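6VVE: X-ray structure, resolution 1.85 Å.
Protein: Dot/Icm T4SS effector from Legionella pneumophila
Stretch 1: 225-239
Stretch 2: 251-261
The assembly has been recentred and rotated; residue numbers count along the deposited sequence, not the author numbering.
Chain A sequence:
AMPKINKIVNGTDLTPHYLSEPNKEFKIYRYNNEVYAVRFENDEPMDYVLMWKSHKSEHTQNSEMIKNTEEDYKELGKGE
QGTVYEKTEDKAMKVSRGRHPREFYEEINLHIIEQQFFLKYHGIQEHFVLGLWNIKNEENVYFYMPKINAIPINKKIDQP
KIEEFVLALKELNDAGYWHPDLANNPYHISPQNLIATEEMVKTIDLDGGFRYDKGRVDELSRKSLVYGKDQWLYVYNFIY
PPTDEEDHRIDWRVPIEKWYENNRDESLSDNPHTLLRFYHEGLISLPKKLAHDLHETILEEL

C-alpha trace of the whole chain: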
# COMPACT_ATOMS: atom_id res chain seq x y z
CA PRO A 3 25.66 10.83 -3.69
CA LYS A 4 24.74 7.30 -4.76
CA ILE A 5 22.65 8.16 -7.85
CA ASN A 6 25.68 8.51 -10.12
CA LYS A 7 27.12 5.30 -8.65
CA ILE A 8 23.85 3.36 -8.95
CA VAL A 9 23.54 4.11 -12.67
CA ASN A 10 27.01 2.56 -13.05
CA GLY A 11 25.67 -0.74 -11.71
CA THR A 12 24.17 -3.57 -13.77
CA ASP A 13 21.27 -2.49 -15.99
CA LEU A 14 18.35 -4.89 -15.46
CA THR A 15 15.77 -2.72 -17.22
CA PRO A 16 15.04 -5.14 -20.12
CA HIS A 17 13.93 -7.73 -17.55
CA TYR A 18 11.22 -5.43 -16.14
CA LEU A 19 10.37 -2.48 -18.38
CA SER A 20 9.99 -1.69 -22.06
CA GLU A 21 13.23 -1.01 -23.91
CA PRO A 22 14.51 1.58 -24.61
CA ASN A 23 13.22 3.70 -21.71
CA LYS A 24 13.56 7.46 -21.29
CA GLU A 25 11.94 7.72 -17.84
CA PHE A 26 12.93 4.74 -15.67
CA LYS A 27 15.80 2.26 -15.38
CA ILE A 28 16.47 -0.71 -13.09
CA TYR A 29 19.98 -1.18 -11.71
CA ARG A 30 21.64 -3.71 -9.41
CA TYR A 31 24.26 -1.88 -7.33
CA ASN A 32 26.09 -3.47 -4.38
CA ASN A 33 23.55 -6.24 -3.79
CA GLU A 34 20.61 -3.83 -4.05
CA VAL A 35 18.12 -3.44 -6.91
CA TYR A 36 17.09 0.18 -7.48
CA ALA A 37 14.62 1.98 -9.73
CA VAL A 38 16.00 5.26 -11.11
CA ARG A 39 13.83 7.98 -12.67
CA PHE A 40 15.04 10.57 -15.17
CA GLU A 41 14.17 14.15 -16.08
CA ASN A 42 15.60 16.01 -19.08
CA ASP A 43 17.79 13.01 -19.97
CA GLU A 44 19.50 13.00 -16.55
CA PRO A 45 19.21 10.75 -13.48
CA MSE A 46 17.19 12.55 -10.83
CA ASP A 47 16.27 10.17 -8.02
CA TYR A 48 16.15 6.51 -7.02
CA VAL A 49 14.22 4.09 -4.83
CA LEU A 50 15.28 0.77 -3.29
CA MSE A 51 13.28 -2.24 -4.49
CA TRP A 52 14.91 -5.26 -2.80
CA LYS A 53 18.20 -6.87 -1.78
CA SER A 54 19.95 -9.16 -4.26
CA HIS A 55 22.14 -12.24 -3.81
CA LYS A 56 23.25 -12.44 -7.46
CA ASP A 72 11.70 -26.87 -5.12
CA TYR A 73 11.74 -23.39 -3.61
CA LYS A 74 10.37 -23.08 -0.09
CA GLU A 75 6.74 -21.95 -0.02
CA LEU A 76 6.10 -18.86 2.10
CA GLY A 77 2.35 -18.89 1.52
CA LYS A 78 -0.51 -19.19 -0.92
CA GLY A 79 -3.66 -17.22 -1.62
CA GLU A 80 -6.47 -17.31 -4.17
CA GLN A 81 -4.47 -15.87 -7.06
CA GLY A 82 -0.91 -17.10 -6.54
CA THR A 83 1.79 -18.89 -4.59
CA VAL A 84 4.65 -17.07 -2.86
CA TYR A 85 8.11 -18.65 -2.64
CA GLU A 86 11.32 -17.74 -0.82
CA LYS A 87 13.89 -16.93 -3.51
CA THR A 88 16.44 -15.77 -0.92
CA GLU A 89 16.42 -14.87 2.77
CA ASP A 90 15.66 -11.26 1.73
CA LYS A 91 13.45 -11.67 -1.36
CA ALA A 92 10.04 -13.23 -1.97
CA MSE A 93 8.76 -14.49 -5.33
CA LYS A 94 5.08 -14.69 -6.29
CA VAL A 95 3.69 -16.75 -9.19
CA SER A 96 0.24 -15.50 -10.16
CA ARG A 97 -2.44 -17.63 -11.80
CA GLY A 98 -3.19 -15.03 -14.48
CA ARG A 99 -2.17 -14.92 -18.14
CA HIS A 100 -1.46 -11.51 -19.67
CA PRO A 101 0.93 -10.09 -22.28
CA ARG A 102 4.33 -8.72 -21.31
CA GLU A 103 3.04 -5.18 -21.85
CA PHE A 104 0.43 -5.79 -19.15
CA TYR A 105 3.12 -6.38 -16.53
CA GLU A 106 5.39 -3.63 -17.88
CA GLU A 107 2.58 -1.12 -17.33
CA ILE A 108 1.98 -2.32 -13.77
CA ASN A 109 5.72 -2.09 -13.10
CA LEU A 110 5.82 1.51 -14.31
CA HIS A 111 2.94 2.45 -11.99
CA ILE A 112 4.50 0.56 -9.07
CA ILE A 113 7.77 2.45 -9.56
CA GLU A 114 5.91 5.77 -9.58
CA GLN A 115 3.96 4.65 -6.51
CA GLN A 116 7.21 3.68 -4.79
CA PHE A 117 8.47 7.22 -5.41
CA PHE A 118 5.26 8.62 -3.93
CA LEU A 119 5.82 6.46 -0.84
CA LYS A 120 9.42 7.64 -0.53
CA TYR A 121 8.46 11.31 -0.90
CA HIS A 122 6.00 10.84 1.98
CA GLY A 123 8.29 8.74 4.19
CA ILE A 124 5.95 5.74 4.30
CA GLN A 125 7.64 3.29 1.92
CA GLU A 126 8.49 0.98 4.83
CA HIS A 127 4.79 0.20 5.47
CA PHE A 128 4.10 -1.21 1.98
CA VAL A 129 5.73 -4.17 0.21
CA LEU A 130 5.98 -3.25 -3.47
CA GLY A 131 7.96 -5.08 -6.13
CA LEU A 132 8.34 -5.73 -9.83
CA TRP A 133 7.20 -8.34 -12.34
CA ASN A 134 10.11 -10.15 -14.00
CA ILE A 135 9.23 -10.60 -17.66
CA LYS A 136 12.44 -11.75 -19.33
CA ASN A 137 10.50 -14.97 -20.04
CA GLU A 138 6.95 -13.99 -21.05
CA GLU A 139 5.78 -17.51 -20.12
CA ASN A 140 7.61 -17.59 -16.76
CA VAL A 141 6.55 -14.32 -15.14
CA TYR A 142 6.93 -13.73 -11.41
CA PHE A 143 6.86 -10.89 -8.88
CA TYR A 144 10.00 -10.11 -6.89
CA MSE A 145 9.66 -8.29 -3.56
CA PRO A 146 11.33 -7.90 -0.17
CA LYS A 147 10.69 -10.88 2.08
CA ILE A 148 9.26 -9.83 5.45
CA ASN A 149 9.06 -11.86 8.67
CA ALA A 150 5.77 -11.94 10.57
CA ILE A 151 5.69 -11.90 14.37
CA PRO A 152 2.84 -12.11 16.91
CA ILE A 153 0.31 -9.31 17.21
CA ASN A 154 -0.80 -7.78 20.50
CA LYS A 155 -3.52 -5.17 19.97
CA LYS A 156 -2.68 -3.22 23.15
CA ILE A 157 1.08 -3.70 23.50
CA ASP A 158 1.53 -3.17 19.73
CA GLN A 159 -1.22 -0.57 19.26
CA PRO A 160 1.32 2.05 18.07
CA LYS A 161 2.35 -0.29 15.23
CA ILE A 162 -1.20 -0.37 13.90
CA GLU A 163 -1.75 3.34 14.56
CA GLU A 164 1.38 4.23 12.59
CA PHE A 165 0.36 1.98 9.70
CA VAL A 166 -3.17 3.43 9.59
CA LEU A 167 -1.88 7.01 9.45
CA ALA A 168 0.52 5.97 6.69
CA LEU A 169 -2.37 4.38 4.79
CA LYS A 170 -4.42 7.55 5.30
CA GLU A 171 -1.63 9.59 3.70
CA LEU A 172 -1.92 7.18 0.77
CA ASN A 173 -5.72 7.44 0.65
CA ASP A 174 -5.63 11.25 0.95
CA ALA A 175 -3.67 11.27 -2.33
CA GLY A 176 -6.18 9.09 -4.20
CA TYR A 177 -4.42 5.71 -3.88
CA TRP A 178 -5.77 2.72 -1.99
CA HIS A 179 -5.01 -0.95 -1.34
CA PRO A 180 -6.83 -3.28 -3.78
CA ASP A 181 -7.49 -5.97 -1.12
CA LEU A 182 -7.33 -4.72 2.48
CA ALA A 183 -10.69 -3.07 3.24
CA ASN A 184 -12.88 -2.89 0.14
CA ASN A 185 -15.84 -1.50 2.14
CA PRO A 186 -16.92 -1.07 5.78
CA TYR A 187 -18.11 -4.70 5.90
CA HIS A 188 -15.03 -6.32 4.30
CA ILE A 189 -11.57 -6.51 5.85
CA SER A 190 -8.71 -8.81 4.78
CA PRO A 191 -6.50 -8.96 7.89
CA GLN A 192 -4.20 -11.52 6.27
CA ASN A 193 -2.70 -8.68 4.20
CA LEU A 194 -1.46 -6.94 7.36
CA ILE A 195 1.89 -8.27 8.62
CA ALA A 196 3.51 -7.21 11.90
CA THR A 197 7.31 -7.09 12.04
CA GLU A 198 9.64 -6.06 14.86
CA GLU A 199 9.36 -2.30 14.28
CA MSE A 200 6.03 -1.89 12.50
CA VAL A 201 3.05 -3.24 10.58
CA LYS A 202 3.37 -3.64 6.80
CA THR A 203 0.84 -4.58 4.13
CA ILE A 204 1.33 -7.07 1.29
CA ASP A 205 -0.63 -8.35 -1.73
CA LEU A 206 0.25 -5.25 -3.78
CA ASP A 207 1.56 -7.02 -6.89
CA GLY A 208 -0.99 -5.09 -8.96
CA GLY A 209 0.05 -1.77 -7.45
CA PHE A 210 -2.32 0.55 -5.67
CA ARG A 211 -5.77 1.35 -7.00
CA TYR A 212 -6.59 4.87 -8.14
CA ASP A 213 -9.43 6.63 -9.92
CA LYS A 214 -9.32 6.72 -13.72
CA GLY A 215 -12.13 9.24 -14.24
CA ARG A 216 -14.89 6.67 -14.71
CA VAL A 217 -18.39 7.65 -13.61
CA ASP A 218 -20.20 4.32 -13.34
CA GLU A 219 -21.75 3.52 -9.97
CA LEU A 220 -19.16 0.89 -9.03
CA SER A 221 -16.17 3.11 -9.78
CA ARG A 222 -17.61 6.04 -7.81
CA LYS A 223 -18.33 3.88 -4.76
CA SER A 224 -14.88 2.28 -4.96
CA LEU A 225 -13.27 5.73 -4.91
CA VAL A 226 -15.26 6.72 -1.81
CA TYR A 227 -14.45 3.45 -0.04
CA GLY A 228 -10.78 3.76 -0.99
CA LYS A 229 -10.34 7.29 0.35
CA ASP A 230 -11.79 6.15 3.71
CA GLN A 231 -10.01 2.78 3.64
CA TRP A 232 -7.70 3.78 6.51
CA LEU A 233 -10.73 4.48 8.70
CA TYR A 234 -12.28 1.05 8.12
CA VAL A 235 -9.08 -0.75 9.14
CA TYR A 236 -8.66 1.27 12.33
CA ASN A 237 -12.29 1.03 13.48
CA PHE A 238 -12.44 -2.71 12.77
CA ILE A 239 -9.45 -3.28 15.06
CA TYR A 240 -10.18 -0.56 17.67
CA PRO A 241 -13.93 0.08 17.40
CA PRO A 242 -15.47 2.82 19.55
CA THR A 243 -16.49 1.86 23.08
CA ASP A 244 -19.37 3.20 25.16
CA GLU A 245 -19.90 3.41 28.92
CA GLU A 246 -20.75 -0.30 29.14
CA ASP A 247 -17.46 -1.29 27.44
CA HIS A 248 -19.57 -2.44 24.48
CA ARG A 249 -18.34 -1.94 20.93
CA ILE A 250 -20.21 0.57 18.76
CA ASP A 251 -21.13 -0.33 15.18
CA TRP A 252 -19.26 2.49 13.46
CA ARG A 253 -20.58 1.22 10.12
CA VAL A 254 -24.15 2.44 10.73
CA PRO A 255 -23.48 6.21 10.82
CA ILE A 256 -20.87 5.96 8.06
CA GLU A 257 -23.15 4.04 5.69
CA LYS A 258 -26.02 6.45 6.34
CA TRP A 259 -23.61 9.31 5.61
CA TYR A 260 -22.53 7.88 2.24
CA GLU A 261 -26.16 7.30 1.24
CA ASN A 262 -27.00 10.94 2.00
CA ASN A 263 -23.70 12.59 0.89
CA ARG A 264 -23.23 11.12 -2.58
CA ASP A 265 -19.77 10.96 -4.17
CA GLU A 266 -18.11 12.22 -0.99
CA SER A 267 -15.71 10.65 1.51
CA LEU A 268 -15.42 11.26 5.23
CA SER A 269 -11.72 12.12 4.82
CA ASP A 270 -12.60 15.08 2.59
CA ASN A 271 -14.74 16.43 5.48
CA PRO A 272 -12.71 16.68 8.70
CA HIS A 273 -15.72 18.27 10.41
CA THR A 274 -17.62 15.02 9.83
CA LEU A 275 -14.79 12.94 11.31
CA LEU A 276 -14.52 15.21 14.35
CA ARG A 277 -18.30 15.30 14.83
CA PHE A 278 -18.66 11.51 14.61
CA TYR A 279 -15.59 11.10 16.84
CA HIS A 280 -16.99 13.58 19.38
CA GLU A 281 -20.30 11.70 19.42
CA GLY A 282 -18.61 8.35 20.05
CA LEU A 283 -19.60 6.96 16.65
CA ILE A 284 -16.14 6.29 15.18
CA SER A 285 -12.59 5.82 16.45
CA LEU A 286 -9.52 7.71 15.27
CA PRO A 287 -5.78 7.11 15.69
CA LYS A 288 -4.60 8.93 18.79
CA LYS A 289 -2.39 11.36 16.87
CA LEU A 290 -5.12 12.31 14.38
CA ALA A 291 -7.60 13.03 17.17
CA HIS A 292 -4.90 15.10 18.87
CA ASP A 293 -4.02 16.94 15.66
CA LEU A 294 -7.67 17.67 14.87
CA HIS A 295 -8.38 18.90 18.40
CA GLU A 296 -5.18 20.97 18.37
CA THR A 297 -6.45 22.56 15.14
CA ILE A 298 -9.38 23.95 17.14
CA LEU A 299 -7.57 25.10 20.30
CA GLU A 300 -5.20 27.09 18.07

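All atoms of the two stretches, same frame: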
# COMPACT_ATOMS: atom_id res chain seq x y z
N LEU A 225 -14.09 4.57 -5.26
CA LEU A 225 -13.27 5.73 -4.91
C LEU A 225 -13.59 6.22 -3.50
O LEU A 225 -12.69 6.55 -2.73
CB LEU A 225 -13.49 6.86 -5.93
CG LEU A 225 -12.84 8.19 -5.60
CD1 LEU A 225 -11.33 8.05 -5.44
CD2 LEU A 225 -13.15 9.23 -6.69
N VAL A 226 -14.88 6.28 -3.15
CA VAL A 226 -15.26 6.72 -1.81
C VAL A 226 -14.74 5.75 -0.76
O VAL A 226 -14.17 6.16 0.26
CB VAL A 226 -16.78 6.88 -1.72
CG1 VAL A 226 -17.21 7.19 -0.29
CG2 VAL A 226 -17.25 7.98 -2.67
N TYR A 227 -14.91 4.45 -1.00
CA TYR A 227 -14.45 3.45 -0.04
C TYR A 227 -12.92 3.48 0.08
O TYR A 227 -12.36 3.29 1.17
CB TYR A 227 -14.91 2.06 -0.44
CG TYR A 227 -16.41 1.83 -0.34
CD1 TYR A 227 -17.19 2.53 0.57
CD2 TYR A 227 -17.03 0.89 -1.15
CE1 TYR A 227 -18.55 2.31 0.66
CE2 TYR A 227 -18.39 0.66 -1.06
CZ TYR A 227 -19.14 1.37 -0.15
OH TYR A 227 -20.51 1.13 -0.06
N GLY A 228 -12.23 3.74 -1.03
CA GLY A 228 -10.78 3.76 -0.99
C GLY A 228 -10.23 4.93 -0.20
O GLY A 228 -9.28 4.77 0.56
N LYS A 229 -10.83 6.12 -0.37
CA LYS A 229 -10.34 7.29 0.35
C LYS A 229 -10.54 7.17 1.85
O LYS A 229 -9.79 7.78 2.62
CB LYS A 229 -11.03 8.55 -0.17
CG LYS A 229 -10.53 9.00 -1.55
CD LYS A 229 -10.90 10.45 -1.85
CE LYS A 229 -10.06 11.43 -1.03
NZ LYS A 229 -8.61 11.38 -1.37
N ASP A 230 -11.54 6.39 2.29
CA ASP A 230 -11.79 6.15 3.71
C ASP A 230 -11.29 4.79 4.16
O ASP A 230 -11.60 4.36 5.27
CB ASP A 230 -13.29 6.28 4.01
CG ASP A 230 -13.82 7.70 3.77
OD1 ASP A 230 -12.98 8.64 3.69
OD2 ASP A 230 -15.05 7.87 3.66
N GLN A 231 -10.52 4.11 3.32
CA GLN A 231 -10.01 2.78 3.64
C GLN A 231 -9.35 2.77 5.01
O GLN A 231 -9.64 1.91 5.85
CB GLN A 231 -9.01 2.36 2.55
CG GLN A 231 -8.60 0.93 2.55
CD GLN A 231 -7.74 0.60 1.34
OE1 GLN A 231 -6.63 1.12 1.19
NE2 GLN A 231 -8.27 -0.22 0.46
N TRP A 232 -8.44 3.72 5.25
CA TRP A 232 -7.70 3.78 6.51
C TRP A 232 -8.64 3.76 7.71
O TRP A 232 -8.33 3.16 8.74
CB TRP A 232 -6.85 5.05 6.54
CG TRP A 232 -7.69 6.29 6.51
CD1 TRP A 232 -8.18 6.92 5.40
CD2 TRP A 232 -8.16 7.04 7.63
NE1 TRP A 232 -8.92 8.02 5.77
CE2 TRP A 232 -8.92 8.11 7.14
CE3 TRP A 232 -8.01 6.90 9.01
CZ2 TRP A 232 -9.52 9.05 7.97
CZ3 TRP A 232 -8.61 7.84 9.85
CH2 TRP A 232 -9.36 8.89 9.32
N LEU A 233 -9.80 4.41 7.58
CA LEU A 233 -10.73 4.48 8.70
C LEU A 233 -11.36 3.13 8.98
O LEU A 233 -11.57 2.76 10.15
CB LEU A 233 -11.81 5.52 8.41
CG LEU A 233 -12.84 5.81 9.50
CD1 LEU A 233 -12.18 6.48 10.69
CD2 LEU A 233 -13.97 6.68 8.94
N TYR A 234 -11.67 2.36 7.92
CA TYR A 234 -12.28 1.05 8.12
C TYR A 234 -11.34 0.11 8.86
O TYR A 234 -11.76 -0.62 9.77
CB TYR A 234 -12.66 0.43 6.78
CG TYR A 234 -13.47 1.30 5.84
CD1 TYR A 234 -14.20 2.38 6.31
CD2 TYR A 234 -13.53 1.00 4.48
CE1 TYR A 234 -14.93 3.18 5.45
CE2 TYR A 234 -14.28 1.78 3.61
CZ TYR A 234 -14.96 2.87 4.10
OH TYR A 234 -15.68 3.64 3.23
N VAL A 235 -10.06 0.12 8.48
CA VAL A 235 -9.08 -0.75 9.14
C VAL A 235 -8.99 -0.41 10.63
O VAL A 235 -9.05 -1.29 11.49
CB VAL A 235 -7.71 -0.63 8.45
CG1 VAL A 235 -6.67 -1.46 9.19
CG2 VAL A 235 -7.80 -1.06 6.99
N TYR A 236 -8.85 0.88 10.94
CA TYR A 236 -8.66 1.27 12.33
C TYR A 236 -9.88 0.93 13.19
O TYR A 236 -9.75 0.38 14.29
CB TYR A 236 -8.35 2.75 12.44
CG TYR A 236 -7.94 3.15 13.84
CD1 TYR A 236 -6.63 2.97 14.27
CD2 TYR A 236 -8.86 3.70 14.73
CE1 TYR A 236 -6.25 3.32 15.55
CE2 TYR A 236 -8.47 4.06 16.01
CZ TYR A 236 -7.17 3.86 16.42
OH TYR A 236 -6.79 4.21 17.69
N ASN A 237 -11.08 1.26 12.69
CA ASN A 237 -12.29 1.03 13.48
C ASN A 237 -12.60 -0.45 13.63
O ASN A 237 -13.16 -0.86 14.65
CB ASN A 237 -13.47 1.76 12.86
CG ASN A 237 -13.54 3.22 13.27
OD1 ASN A 237 -14.31 3.60 14.15
ND2 ASN A 237 -12.71 4.05 12.63
N PHE A 238 -12.25 -1.27 12.63
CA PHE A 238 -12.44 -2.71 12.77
C PHE A 238 -11.59 -3.26 13.91
O PHE A 238 -12.04 -4.13 14.66
CB PHE A 238 -12.10 -3.42 11.47
CG PHE A 238 -12.23 -4.92 11.55
CD1 PHE A 238 -13.48 -5.52 11.52
CD2 PHE A 238 -11.10 -5.72 11.67
CE1 PHE A 238 -13.60 -6.90 11.61
CE2 PHE A 238 -11.23 -7.11 11.75
CZ PHE A 238 -12.48 -7.69 11.72
N ILE A 239 -10.36 -2.76 14.05
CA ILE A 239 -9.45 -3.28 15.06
C ILE A 239 -9.71 -2.63 16.42
O ILE A 239 -9.63 -3.28 17.46
CB ILE A 239 -7.99 -3.09 14.60
CG1 ILE A 239 -7.77 -3.77 13.25
CG2 ILE A 239 -7.02 -3.61 15.63
CD1 ILE A 239 -6.38 -3.55 12.66
N ASP A 251 -21.17 0.00 16.61
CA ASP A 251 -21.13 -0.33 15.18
C ASP A 251 -20.91 0.96 14.40
O ASP A 251 -21.86 1.62 13.97
CB ASP A 251 -22.40 -1.04 14.74
CG ASP A 251 -22.27 -1.65 13.34
OD1 ASP A 251 -21.21 -1.44 12.72
OD2 ASP A 251 -23.20 -2.35 12.88
N TRP A 252 -19.64 1.31 14.23
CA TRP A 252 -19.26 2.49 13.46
C TRP A 252 -19.78 2.47 12.03
O TRP A 252 -19.84 3.52 11.38
CB TRP A 252 -17.73 2.59 13.43
CG TRP A 252 -17.06 1.31 12.98
CD1 TRP A 252 -16.74 0.24 13.76
CD2 TRP A 252 -16.64 0.98 11.65
NE1 TRP A 252 -16.16 -0.74 12.99
CE2 TRP A 252 -16.08 -0.31 11.70
CE3 TRP A 252 -16.69 1.65 10.42
CZ2 TRP A 252 -15.55 -0.94 10.57
CZ3 TRP A 252 -16.17 1.02 9.31
CH2 TRP A 252 -15.61 -0.26 9.39
N ARG A 253 -20.16 1.30 11.52
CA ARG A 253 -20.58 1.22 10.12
C ARG A 253 -21.92 1.90 9.89
O ARG A 253 -22.18 2.38 8.79
CB ARG A 253 -20.66 -0.24 9.69
CG ARG A 253 -19.38 -1.01 9.92
CD ARG A 253 -19.55 -2.48 9.53
NE ARG A 253 -18.36 -3.25 9.90
CZ ARG A 253 -18.10 -3.68 11.13
NH1 ARG A 253 -18.94 -3.42 12.13
NH2 ARG A 253 -16.99 -4.38 11.37
N VAL A 254 -22.78 1.94 10.90
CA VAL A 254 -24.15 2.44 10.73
C VAL A 254 -24.13 3.93 10.38
O VAL A 254 -24.72 4.33 9.37
CB VAL A 254 -24.99 2.17 11.99
CG1 VAL A 254 -26.37 2.82 11.86
CG2 VAL A 254 -25.13 0.66 12.22
N PRO A 255 -23.50 4.79 11.18
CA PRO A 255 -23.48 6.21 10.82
C PRO A 255 -22.72 6.48 9.53
O PRO A 255 -23.12 7.38 8.77
CB PRO A 255 -22.79 6.89 12.03
CG PRO A 255 -22.00 5.79 12.68
CD PRO A 255 -22.82 4.53 12.47
N ILE A 256 -21.66 5.73 9.26
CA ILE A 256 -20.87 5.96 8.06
C ILE A 256 -21.68 5.61 6.81
O ILE A 256 -21.71 6.36 5.84
CB ILE A 256 -19.56 5.16 8.12
CG1 ILE A 256 -18.65 5.75 9.20
CG2 ILE A 256 -18.87 5.14 6.76
CD1 ILE A 256 -17.32 5.01 9.34
N GLU A 257 -22.33 4.45 6.83
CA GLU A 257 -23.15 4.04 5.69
C GLU A 257 -24.27 5.05 5.44
O GLU A 257 -24.52 5.44 4.30
CB GLU A 257 -23.72 2.65 5.92
CG GLU A 257 -22.68 1.55 5.87
CD GLU A 257 -22.17 1.30 4.46
OE1 GLU A 257 -22.73 1.89 3.51
OE2 GLU A 257 -21.22 0.51 4.30
N LYS A 258 -24.96 5.46 6.50
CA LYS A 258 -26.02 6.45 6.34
C LYS A 258 -25.46 7.75 5.78
O LYS A 258 -26.16 8.46 5.05
CB LYS A 258 -26.71 6.71 7.68
CG LYS A 258 -28.07 7.38 7.54
CD LYS A 258 -28.64 7.76 8.90
CE LYS A 258 -30.13 8.11 8.81
NZ LYS A 258 -30.42 9.04 7.68
N TRP A 259 -24.22 8.09 6.13
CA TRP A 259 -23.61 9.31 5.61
C TRP A 259 -23.37 9.19 4.11
O TRP A 259 -23.71 10.11 3.35
CB TRP A 259 -22.29 9.59 6.35
CG TRP A 259 -21.76 10.97 6.13
CD1 TRP A 259 -22.08 12.08 6.84
CD2 TRP A 259 -20.80 11.37 5.14
NE1 TRP A 259 -21.39 13.17 6.35
CE2 TRP A 259 -20.59 12.76 5.31
CE3 TRP A 259 -20.10 10.70 4.14
CZ2 TRP A 259 -19.72 13.49 4.50
CZ3 TRP A 259 -19.23 11.43 3.34
CH2 TRP A 259 -19.05 12.81 3.53
N TYR A 260 -22.78 8.07 3.67
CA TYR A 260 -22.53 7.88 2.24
C TYR A 260 -23.84 7.97 1.46
O TYR A 260 -23.92 8.63 0.41
CB TYR A 260 -21.88 6.51 2.00
CG TYR A 260 -20.47 6.36 2.54
CD1 TYR A 260 -19.59 7.44 2.57
CD2 TYR A 260 -20.03 5.15 3.01
CE1 TYR A 260 -18.31 7.30 3.07
CE2 TYR A 260 -18.73 4.99 3.51
CZ TYR A 260 -17.88 6.08 3.53
OH TYR A 260 -16.61 5.92 4.03
N GLU A 261 -24.89 7.31 1.96
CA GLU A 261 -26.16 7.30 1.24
C GLU A 261 -26.72 8.70 1.07
O GLU A 261 -27.42 8.97 0.08
CB GLU A 261 -27.17 6.41 1.97
CG GLU A 261 -26.76 4.94 2.04
CD GLU A 261 -27.67 4.12 2.93
OE1 GLU A 261 -28.74 4.64 3.33
OE2 GLU A 261 -27.32 2.96 3.24
O HOH W 1 -20.82 -0.85 1.97
O HOH W 2 -15.39 -3.08 14.60

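Trp252 points its CA-to-CB bond toward the first stretch and, with chi1 in p, lays its indole against one side of helix 231-239. Asn237 CB sits over the indole face, 3.4 Å from the centroid of the Trp252 five-membered ring and nearly on its normal, so the short aliphatic part of an amide residue serves as a packing surface. The amide itself is occupied otherwise: Asn237 ND2 donates to Leu233 O (3.0 Å), back within its own helix. The far end of the indole reaches Tyr234, with Trp252 CZ3 3.8 Å from Tyr234 CD1, and also packs against Phe238, where Phe238 CB lies 4.3 Å from Trp252 CZ2. Nearby, Leu233 CD2 meets Ile256 CD1 at 3.8 Å, two branched aliphatic side chains meeting between the helices. The helix of the second stretch, which continues beyond it, runs roughly antiparallel to helix 231-239, at 159° between their N-to-C directions. The contact buries 514 Å² summed over both sides, and Trp252 and Tyr260 have the largest areas covered (104 and 102 Å²).

Tyr260 forms the second aromatic anchor. Val226 CG1 lies over its ring face, 3.5 Å from Tyr260 CE1, while Tyr227 presents its edge to the Tyr260 face in an offset edge-to-face pair, with centroids 5.8 Å apart and planes at 66°. Tyrosine suits this site because its ring packs against apolar neighbours while its hydroxyl carries polarity into the contact. There Tyr260 OH donates to Asp230 OD2 (2.5 Å) and accepts from Tyr234 OH (2.6 Å), a short relay that ends on a carboxylate. Asp230 lies between the two helical segments of the first stretch, its CA-to-CB bond directed toward Tyr260's helix; both carboxylate oxygens have further hydrogen bonds elsewhere in the structure.

Water completes the polar edge. Trp252 NE1 and Asn237 O are 3.4 Å apart at an angle too poor for a direct hydrogen bond; water 2 joins them instead, accepting from Trp252 NE1 (2.9 Å) and donating to Asn237 O (3.1 Å). At the other end, water 1 links Tyr227 OH (2.9 Å) with Glu257 OE2 (2.7 Å), to which it donates. Arg253 extends its side chain so that Arg253 NH2 comes 3.7 Å from Phe238 CD1, edge to edge, while Arg253 NH1 forms a salt bridge with Asp251 OD1 (3.1 Å). The same carboxylate oxygen, Asp251 OD1, caps the helix by accepting from Arg253 N (3.2 Å).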